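Local coordinates for protein nucleoside hydrolase, putative (PDB 3FZ0) that belongs to the nucleoside hydrolase family and binds a calcium ion in an alpha/beta fold built round a mixed beta sheet, at residues 21-26 with 51-56; 27-32 with 289-294. The protein carries 2 engineered substitutions. One frame throughout, in Å; residues are numbered along the deposited sequence.

Interaction 1. Residues 21-26 with 51-56; sequences IAIMLA and ENIGKL
I23 reaches across to both I53 and L56 of the neighbouring helix and carries most of its own helix's share of this wholly apolar contact. Its CD1 meets CD1 of I53 at 3.8 Å, the two isoleucine chains crossing at about a right angle. CG1 stands beside the backbone N (chi1 -63°), which puts CG2 anti to that N; CG2 and CB pack against CD2 of L56, the CG2 to CD2 distance being 3.9 Å. The next residue, M24, lays its CG against the second methyl of the same leucine, CD1, at 3.7 Å. L56 thus wedges its fork between I23 and M24, one methyl to each; its CG stands anti to the backbone N (chi1 175°), which carries the fork over to helix 17-27. The axes of segments 21-26 and 51-56 come no nearer than 11.6 Å and cross at -40°, a wide spacing bridged by long side chains alone, with no hydrogen bond between them. Strand 32-39 joins the two helices: I37 touches both I23 and I53. Around helix 17-27, I355 of helix 345-356 touches I21 and M24, while D283 and V287 of helix 282-291 lie against A22.

Interaction 2. Residues 27-32 with 289-294; sequences MTQPDV and VAIRPE
V32 and I291 form the close-packed apolar part of this contact, where the turn that leads into strand 32-39 meets the C-terminal end of helix 282-291. CG2 of V32 sits 3.9 Å from CG2 of I291, and the two side chains cross at about a right angle. The same valine methyl also touches CB and CD1 of I291, so it rests in the angle between the isoleucine's two branches. I291, the one buried residue of the four that touch, holds CG1 between its backbone N and carbonyl carbon (chi1 63°), and its CD1 reaches on to CG of Q29 at 4.1 Å. L9 and R7 of strand 6-13 also touch I291. A type II beta turn from Q29 to V32 makes the link between helix 17-27 and strand 32-39, a connection of the beta-alpha-beta crossover that starts from strand 6-13; these two strands are parallel neighbours in the central sheet. D31, in the turn, is hydrogen-bonded through its backbone to R7.

On the side where Q29 and R292 are both partly exposed, a polar group lies close to the arginine without a bond to it. NE2 of Q29 is 3.5 Å from CD of R292, with the arginine NE slightly farther. The amide and guanidinium planes are inclined at 48°. R292 is the first residue beyond the helix to leave helical backbone angles. Its NH2 is 3.2 Å from OE2 of E294, which stands above one guanidinium face and therefore pairs by charge alone, without an N-H aimed at it. M347 of helix 345-356 touches both R292 and E294.

Overall arrangement
The two contacts follow one another along helix 17-27: interaction 1 uses its buried body, interaction 2 the turn after its end, and their centres lie about 16 Å apart. I291 CD1 packs on A26 CA at 4.0 Å and on CD2 of L25, so the apolar part of interaction 2 continues the packing round the helix. All four touching residues of interaction 1 are buried and meet through aliphatic carbon only, whereas in interaction 2 only I291 is buried, and a glutamine amide lies against the arginine's methylene chain. Interaction 1 pairs helix 17-27 with helix 46-60; interaction 2 ties the start of strand 32-39 to the end of helix 282-291, whose D283 helps bind the calcium ion.

Interaction 1. Residues 21-26 with 51-56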
loop_
_atom_site.group_PDB
_atom_site.type_symbol
_atom_site.label_atom_id
_atom_site.label_comp_id
_atom_site.label_asym_id
_atom_site.label_seq_id
_atom_site.Cartn_x
_atom_site.Cartn_y
_atom_site.Cartn_z
ATOM N N ILE B 21 24.784 1.806 26.982
ATOM C CA ILE B 21 24.235 1.744 28.349
ATOM C C ILE B 21 23.515 0.393 28.568
ATOM O O ILE B 21 23.655 -0.229 29.623
ATOM C CB ILE B 21 23.224 2.914 28.651
ATOM C CG1 ILE B 21 23.911 4.282 28.513
ATOM C CG2 ILE B 21 22.554 2.735 30.063
ATOM C CD1 ILE B 21 25.090 4.511 29.452
ATOM N N ALA B 22 22.748 -0.048 27.574
ATOM C CA ALA B 22 22.051 -1.349 27.678
ATOM C C ALA B 22 23.017 -2.543 27.847
ATOM O O ALA B 22 22.786 -3.445 28.678
ATOM C CB ALA B 22 21.134 -1.572 26.477
ATOM N N ILE B 23 24.092 -2.550 27.051
ATOM C CA ILE B 23 25.075 -3.636 27.129
ATOM C C ILE B 23 25.811 -3.559 28.472
ATOM O O ILE B 23 26.078 -4.587 29.090
ATOM C CB ILE B 23 26.042 -3.640 25.898
ATOM C CG1 ILE B 23 25.239 -3.902 24.609
ATOM C CG2 ILE B 23 27.128 -4.676 26.067
ATOM C CD1 ILE B 23 25.888 -3.433 23.313
ATOM N N MET B 24 26.093 -2.344 28.924
ATOM C CA MET B 24 26.671 -2.112 30.232
ATOM C C MET B 24 25.779 -2.675 31.328
ATOM O O MET B 24 26.260 -3.282 32.292
ATOM C CB MET B 24 26.960 -0.621 30.461
ATOM C CG MET B 24 28.089 -0.031 29.575
ATOM S SD MET B 24 28.380 1.750 29.847
ATOM C CE MET B 24 29.681 1.723 31.051
ATOM N N LEU B 25 24.478 -2.526 31.153
ATOM C CA LEU B 25 23.531 -2.990 32.150
ATOM C C LEU B 25 23.540 -4.523 32.182
ATOM O O LEU B 25 23.693 -5.136 33.268
ATOM C CB LEU B 25 22.142 -2.426 31.871
ATOM C CG LEU B 25 21.043 -2.399 32.937
ATOM C CD1 LEU B 25 19.878 -1.559 32.428
ATOM C CD2 LEU B 25 20.551 -3.747 33.280
ATOM N N ALA B 26 23.400 -5.146 31.012
ATOM C CA ALA B 26 23.551 -6.617 30.899
ATOM C C ALA B 26 24.850 -7.148 31.516
ATOM O O ALA B 26 24.827 -8.177 32.175
ATOM C CB ALA B 26 23.466 -7.042 29.460
ATOM N N GLU B 51 33.430 -0.823 15.540
ATOM C CA GLU B 51 34.398 0.001 16.262
ATOM C C GLU B 51 33.874 0.427 17.631
ATOM O O GLU B 51 34.621 0.422 18.631
ATOM C CB GLU B 51 34.789 1.223 15.444
ATOM C CG GLU B 51 35.516 0.886 14.128
ATOM C CD GLU B 51 36.857 0.148 14.322
ATOM O OE1 GLU B 51 37.651 0.547 15.199
ATOM O OE2 GLU B 51 37.140 -0.822 13.585
ATOM N N ASN B 52 32.575 0.762 17.682
ATOM C CA ASN B 52 31.923 1.138 18.958
ATOM C C ASN B 52 31.908 -0.007 19.973
ATOM O O ASN B 52 32.364 0.184 21.110
ATOM C CB ASN B 52 30.517 1.701 18.732
ATOM C CG ASN B 52 30.508 2.931 17.872
ATOM O OD1 ASN B 52 31.568 3.492 17.535
ATOM N ND2 ASN B 52 29.308 3.386 17.520
ATOM N N ILE B 53 31.429 -1.188 19.562
ATOM C CA ILE B 53 31.444 -2.371 20.423
ATOM C C ILE B 53 32.868 -2.665 20.922
ATOM O O ILE B 53 33.070 -2.910 22.112
ATOM C CB ILE B 53 30.818 -3.645 19.739
ATOM C CG1 ILE B 53 29.316 -3.484 19.475
ATOM C CG2 ILE B 53 31.020 -4.894 20.608
ATOM C CD1 ILE B 53 28.509 -2.867 20.630
ATOM N N GLY B 54 33.853 -2.577 20.035
ATOM C CA GLY B 54 35.236 -2.792 20.386
ATOM C C GLY B 54 35.714 -1.846 21.448
ATOM O O GLY B 54 36.420 -2.272 22.376
ATOM N N LYS B 55 35.347 -0.562 21.336
ATOM C CA LYS B 55 35.716 0.442 22.364
ATOM C C LYS B 55 35.003 0.157 23.675
ATOM O O LYS B 55 35.617 0.278 24.740
ATOM C CB LYS B 55 35.435 1.878 21.900
ATOM C CG LYS B 55 36.278 2.309 20.689
ATOM C CD LYS B 55 35.733 3.552 20.022
ATOM C CE LYS B 55 36.670 4.009 18.934
ATOM N NZ LYS B 55 36.348 5.353 18.438
ATOM N N LEU B 56 33.724 -0.244 23.605
ATOM C CA LEU B 56 32.999 -0.621 24.827
ATOM C C LEU B 56 33.594 -1.866 25.527
ATOM O O LEU B 56 33.739 -1.876 26.741
ATOM C CB LEU B 56 31.515 -0.828 24.528
ATOM C CG LEU B 56 30.613 -1.338 25.666
ATOM C CD1 LEU B 56 30.556 -0.343 26.832
ATOM C CD2 LEU B 56 29.197 -1.578 25.087
#

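Interaction 2. Residues 27-32 with 289-294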
loop_
_atom_site.group_PDB
_atom_site.type_symbol
_atom_site.label_atom_id
_atom_site.label_comp_id
_atom_site.label_asym_id
_atom_site.label_seq_id
_atom_site.Cartn_x
_atom_site.Cartn_y
_atom_site.Cartn_z
ATOM N N MET B 27 25.960 -6.429 31.317
ATOM C CA MET B 27 27.256 -6.915 31.759
ATOM C C MET B 27 27.573 -6.708 33.218
ATOM O O MET B 27 28.618 -7.164 33.653
ATOM C CB MET B 27 28.369 -6.304 30.919
ATOM C CG MET B 27 28.545 -6.984 29.587
ATOM S SD MET B 27 29.838 -6.181 28.665
ATOM C CE MET B 27 29.407 -4.484 28.964
ATOM N N THR B 28 26.718 -6.008 33.960
ATOM C CA THR B 28 27.024 -5.638 35.355
ATOM C C THR B 28 25.943 -6.175 36.284
ATOM O O THR B 28 25.814 -5.776 37.409
ATOM C CB THR B 28 27.130 -4.109 35.551
ATOM O OG1 THR B 28 25.907 -3.455 35.126
ATOM C CG2 THR B 28 28.337 -3.564 34.808
ATOM N N GLN B 29 25.136 -7.082 35.785
ATOM C CA GLN B 29 24.035 -7.614 36.540
ATOM C C GLN B 29 24.435 -9.037 36.958
ATOM O O GLN B 29 25.105 -9.746 36.205
ATOM C CB GLN B 29 22.804 -7.580 35.634
ATOM C CG GLN B 29 21.468 -7.568 36.339
ATOM C CD GLN B 29 21.147 -6.295 37.113
ATOM O OE1 GLN B 29 21.782 -5.252 36.960
ATOM N NE2 GLN B 29 20.120 -6.388 37.945
ATOM N N PRO B 30 24.105 -9.449 38.186
ATOM C CA PRO B 30 24.536 -10.813 38.525
ATOM C C PRO B 30 23.684 -11.888 37.837
ATOM O O PRO B 30 22.556 -11.628 37.455
ATOM C CB PRO B 30 24.386 -10.862 40.048
ATOM C CG PRO B 30 23.306 -9.835 40.357
ATOM C CD PRO B 30 23.404 -8.776 39.294
ATOM N N ASP B 31 24.242 -13.075 37.660
ATOM C CA ASP B 31 23.533 -14.210 37.011
ATOM C C ASP B 31 23.185 -13.948 35.548
ATOM O O ASP B 31 22.287 -14.580 34.999
ATOM C CB ASP B 31 22.271 -14.616 37.792
ATOM C CG ASP B 31 22.578 -15.139 39.184
ATOM O OD1 ASP B 31 23.564 -15.890 39.395
ATOM O OD2 ASP B 31 21.804 -14.787 40.082
ATOM N N VAL B 32 23.883 -12.987 34.934
ATOM C CA VAL B 32 23.736 -12.670 33.525
ATOM C C VAL B 32 25.119 -12.740 32.891
ATOM O O VAL B 32 26.126 -12.246 33.461
ATOM C CB VAL B 32 23.136 -11.250 33.284
ATOM C CG1 VAL B 32 23.127 -10.925 31.808
ATOM C CG2 VAL B 32 21.723 -11.133 33.827
ATOM N N VAL B 289 13.986 -5.257 31.012
ATOM C CA VAL B 289 12.813 -6.112 30.906
ATOM C C VAL B 289 13.236 -7.569 30.747
ATOM O O VAL B 289 12.638 -8.447 31.347
ATOM C CB VAL B 289 11.856 -5.641 29.795
ATOM C CG1 VAL B 289 10.824 -6.714 29.439
ATOM C CG2 VAL B 289 11.148 -4.368 30.236
ATOM N N ALA B 290 14.269 -7.810 29.939
ATOM C CA ALA B 290 14.750 -9.163 29.661
ATOM C C ALA B 290 15.282 -9.847 30.883
ATOM O O ALA B 290 15.047 -11.019 31.094
ATOM C CB ALA B 290 15.841 -9.135 28.618
ATOM N N ILE B 291 16.042 -9.131 31.683
ATOM C CA ILE B 291 16.722 -9.796 32.786
ATOM C C ILE B 291 16.038 -9.653 34.151
ATOM O O ILE B 291 16.256 -10.487 35.019
ATOM C CB ILE B 291 18.238 -9.517 32.802
ATOM C CG1 ILE B 291 18.559 -8.058 33.018
ATOM C CG2 ILE B 291 18.824 -9.900 31.463
ATOM C CD1 ILE B 291 19.990 -7.689 32.497
ATOM N N ARG B 292 15.204 -8.622 34.319
ATOM C CA ARG B 292 14.423 -8.479 35.530
ATOM C C ARG B 292 12.958 -8.377 35.187
ATOM O O ARG B 292 12.415 -7.278 35.157
ATOM C CB ARG B 292 14.864 -7.259 36.342
ATOM C CG ARG B 292 16.347 -7.205 36.659
ATOM C CD ARG B 292 16.605 -6.384 37.893
ATOM N NE ARG B 292 16.550 -7.206 39.090
ATOM C CZ ARG B 292 16.127 -6.790 40.283
ATOM N NH1 ARG B 292 15.707 -5.547 40.458
ATOM N NH2 ARG B 292 16.130 -7.629 41.323
ATOM N N PRO B 293 12.305 -9.533 34.937
ATOM C CA PRO B 293 10.911 -9.542 34.460
ATOM C C PRO B 293 9.941 -8.877 35.445
ATOM O O PRO B 293 8.864 -8.458 35.049
ATOM C CB PRO B 293 10.586 -11.042 34.330
ATOM C CG PRO B 293 11.560 -11.725 35.304
ATOM C CD PRO B 293 12.824 -10.902 35.135
ATOM N N GLU B 294 10.340 -8.779 36.707
ATOM C CA GLU B 294 9.544 -8.158 37.761
ATOM C C GLU B 294 9.483 -6.634 37.602
ATOM O O GLU B 294 8.669 -5.975 38.243
ATOM C CB GLU B 294 10.062 -8.551 39.162
ATOM C CG GLU B 294 11.503 -8.044 39.502
ATOM C CD GLU B 294 12.661 -9.019 39.085
ATOM O OE1 GLU B 294 12.497 -9.821 38.133
ATOM O OE2 GLU B 294 13.751 -8.969 39.725
#